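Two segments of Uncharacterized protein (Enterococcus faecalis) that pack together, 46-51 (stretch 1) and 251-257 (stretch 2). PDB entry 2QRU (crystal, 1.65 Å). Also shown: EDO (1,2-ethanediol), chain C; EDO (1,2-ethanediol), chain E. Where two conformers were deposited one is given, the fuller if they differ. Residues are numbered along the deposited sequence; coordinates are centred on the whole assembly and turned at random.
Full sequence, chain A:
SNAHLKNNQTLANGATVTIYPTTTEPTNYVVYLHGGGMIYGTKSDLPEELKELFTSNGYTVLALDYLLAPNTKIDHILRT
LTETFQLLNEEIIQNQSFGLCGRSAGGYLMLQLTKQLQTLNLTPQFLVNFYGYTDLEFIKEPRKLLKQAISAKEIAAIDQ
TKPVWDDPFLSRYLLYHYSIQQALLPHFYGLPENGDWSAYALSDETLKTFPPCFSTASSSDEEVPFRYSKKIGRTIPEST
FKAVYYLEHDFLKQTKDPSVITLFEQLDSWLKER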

# COMPACT_ATOMS: atom_id res chain seq x y z
N LEU A 46 -3.68 -0.61 -9.91
CA LEU A 46 -2.30 -1.01 -10.25
C LEU A 46 -2.00 -0.59 -11.69
O LEU A 46 -2.67 -1.04 -12.63
CB LEU A 46 -2.15 -2.51 -10.09
CG LEU A 46 -0.83 -3.13 -10.59
CD1 LEU A 46 0.41 -2.56 -9.87
CD2 LEU A 46 -0.89 -4.64 -10.45
N PRO A 47 -1.02 0.33 -11.87
CA PRO A 47 -0.69 0.73 -13.24
C PRO A 47 -0.13 -0.42 -14.09
O PRO A 47 0.66 -1.25 -13.59
CB PRO A 47 0.39 1.79 -13.06
CG PRO A 47 0.12 2.36 -11.69
CD PRO A 47 -0.26 1.12 -10.88
N GLU A 48 -0.55 -0.43 -15.37
CA GLU A 48 -0.09 -1.42 -16.33
C GLU A 48 1.45 -1.50 -16.30
O GLU A 48 2.04 -2.61 -16.32
CB GLU A 48 -0.58 -1.04 -17.74
CG GLU A 48 0.03 -1.87 -18.86
CD GLU A 48 -0.34 -3.35 -18.80
OE1 GLU A 48 -1.40 -3.69 -18.22
OE2 GLU A 48 0.42 -4.18 -19.37
N GLU A 49 2.11 -0.35 -16.23
CA GLU A 49 3.57 -0.29 -16.34
C GLU A 49 4.24 -0.92 -15.13
O GLU A 49 5.32 -1.56 -15.26
CB GLU A 49 4.07 1.14 -16.50
CG GLU A 49 3.70 1.81 -17.80
CD GLU A 49 2.29 2.37 -17.81
OE1 GLU A 49 1.54 2.22 -16.82
OE2 GLU A 49 1.92 2.94 -18.85
N LEU A 50 3.62 -0.74 -13.95
CA LEU A 50 4.19 -1.32 -12.74
C LEU A 50 3.94 -2.82 -12.73
O LEU A 50 4.84 -3.62 -12.39
CB LEU A 50 3.61 -0.64 -11.49
CG LEU A 50 4.12 -1.15 -10.13
CD1 LEU A 50 5.67 -1.08 -10.04
CD2 LEU A 50 3.43 -0.32 -9.05
N LYS A 51 2.73 -3.22 -13.12
CA LYS A 51 2.43 -4.65 -13.26
C LYS A 51 3.47 -5.32 -14.19
O LYS A 51 4.03 -6.37 -13.87
CB LYS A 51 0.99 -4.84 -13.79
CG LYS A 51 0.54 -6.29 -13.95
CD LYS A 51 0.86 -6.84 -15.32
CE LYS A 51 -0.01 -6.14 -16.36
NZ LYS A 51 0.12 -6.73 -17.71
N PHE A 251 2.30 9.75 -7.61
CA PHE A 251 2.82 9.87 -8.99
C PHE A 251 2.70 8.60 -9.85
O PHE A 251 2.96 8.65 -11.07
CB PHE A 251 4.22 10.47 -9.04
CG PHE A 251 5.26 9.67 -8.30
CD1 PHE A 251 5.76 8.52 -8.87
CD2 PHE A 251 5.75 10.09 -7.05
CE1 PHE A 251 6.75 7.76 -8.21
CE2 PHE A 251 6.75 9.35 -6.41
CZ PHE A 251 7.25 8.21 -6.99
N LEU A 252 2.26 7.47 -9.24
CA LEU A 252 1.88 6.29 -10.07
C LEU A 252 0.68 6.57 -11.01
O LEU A 252 0.43 5.80 -11.95
CB LEU A 252 1.63 5.04 -9.22
CG LEU A 252 2.86 4.40 -8.56
CD1 LEU A 252 2.34 3.33 -7.68
CD2 LEU A 252 3.72 3.79 -9.63
N LYS A 253 -0.03 7.67 -10.78
CA LYS A 253 -1.09 8.11 -11.71
C LYS A 253 -0.52 8.64 -13.02
O LYS A 253 -1.25 8.74 -14.04
CB LYS A 253 -1.95 9.18 -11.07
CG LYS A 253 -2.82 8.69 -9.94
CD LYS A 253 -3.80 9.76 -9.53
CE LYS A 253 -3.07 11.00 -9.02
NZ LYS A 253 -4.04 12.00 -8.49
N GLN A 254 0.77 8.99 -13.00
CA GLN A 254 1.43 9.62 -14.17
C GLN A 254 2.64 8.83 -14.65
O GLN A 254 3.76 9.36 -14.68
CB GLN A 254 1.94 11.03 -13.87
CG GLN A 254 1.01 12.00 -13.24
CD GLN A 254 1.79 13.18 -12.66
OE1 GLN A 254 1.68 13.48 -11.46
NE2 GLN A 254 2.60 13.83 -13.49
N THR A 255 2.40 7.60 -15.07
CA THR A 255 3.50 6.69 -15.45
C THR A 255 4.24 7.12 -16.71
O THR A 255 5.31 6.59 -17.02
CB THR A 255 2.99 5.25 -15.64
OG1 THR A 255 2.00 5.24 -16.67
CG2 THR A 255 2.44 4.71 -14.34
N LYS A 256 3.66 8.05 -17.45
CA LYS A 256 4.25 8.55 -18.69
C LYS A 256 5.12 9.79 -18.48
O LYS A 256 5.73 10.28 -19.45
CB LYS A 256 3.14 8.84 -19.72
CG LYS A 256 2.97 7.78 -20.80
CD LYS A 256 2.89 6.37 -20.26
CE LYS A 256 3.19 5.37 -21.39
NZ LYS A 256 3.64 4.04 -20.84
N ASP A 257 5.14 10.31 -17.25
CA ASP A 257 6.01 11.43 -16.92
C ASP A 257 7.48 11.00 -16.97
O ASP A 257 7.81 9.92 -16.48
CB ASP A 257 5.66 12.04 -15.55
CG ASP A 257 6.45 13.31 -15.27
OD1 ASP A 257 6.00 14.41 -15.69
OD2 ASP A 257 7.57 13.19 -14.71
C1 EDO C . 8.02 17.55 -15.23
O1 EDO C . 6.63 17.22 -15.07
C2 EDO C . 8.88 16.29 -15.21
O2 EDO C . 8.87 15.71 -13.90
C1 EDO E . 4.85 -1.88 -20.33
O1 EDO E . 5.51 -0.80 -19.66
C2 EDO E . 3.33 -1.70 -20.26
O2 EDO E . 2.70 -2.91 -20.72

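The strongest link between the two segments is a salt bridge from Glu49 to Lys256. Lys256 NZ donates a hydrogen bond to Glu49 OE2 at 2.9 Å, so charge attraction and hydrogen bonding act along the same line. Glu49 lies in the first turn of a helix, and its CA-to-CB bond points toward the other segment. The CA-to-CB bond of Lys256 points sideways instead. Its chain bends toward the carboxylate: chi1 is -102°, between the usual wells, and chi2 is p. The later torsions are both t, and the extended end carries the ammonium group to Glu49.

The same carboxylate also lies next to Thr255. Glu49 OE1 is 3.1 Å from Thr255 OG1, and Glu49 OE2 is 3.2 Å from that same OG1. The hydroxyl is thus nearly equidistant from the two carboxylate oxygens. Whether it bonds to either of them is left open by the geometry. Glu49 has chi1 m and chi2 p, and it has the largest area covered by the opposing segment of any residue here, 66 Å².

Thr255 also makes an apolar contact. Its chi1 is p. OG1 faces Glu49, while the methyl CG2 lies 3.8 Å from Pro47 CB. One short side chain thus meets both a charged group and a proline ring.

Pro47 continues the packing toward Leu252. Its CG lies 3.5 Å from the backbone O of Leu252, and the same CG is 3.9 Å from Leu252 CB. The CA-to-CB bonds of both residues point toward the opposite segment. Their CA atoms are 6.9 Å apart, and those of Glu49 and Thr255 are 7.0 Å apart, so the backbones keep a similar spacing at these two places.

Deeper in the protein, two buried leucines meet. Leu50 CD2 is 4.0 Å from Leu252 CD1, a normal distance for methyl groups in van der Waals contact. Leu252 thus packs against both Pro47 and Leu50. The contact runs from a charged pair at the exposed Lys256 to aliphatic packing at the buried leucines. Altogether 274 Å² is buried, counting both sides.

Each segment also has hydrogen bonds of its own. Pro47 is the N-cap of the helix, and its O accepts a hydrogen bond from Lys51 N at 2.9 Å. A weak one comes to the same Pro47 O from Leu50 N at 3.0 Å. In the other segment, a type I turn runs from Gln254 to Asp257, with Asp257 N donating to Gln254 O at 3.1 Å. This turn includes Thr255 and Lys256, the two residues that meet Glu49.

Glu48 takes no part in the contact. Its OE2 forms a salt bridge with Lys51 NZ at 3.1 Å, within its own segment. The same OE2 accepts a hydrogen bond from O2 of the chain E ethanediol at 2.9 Å. That molecule probably comes from the crystallisation liquor.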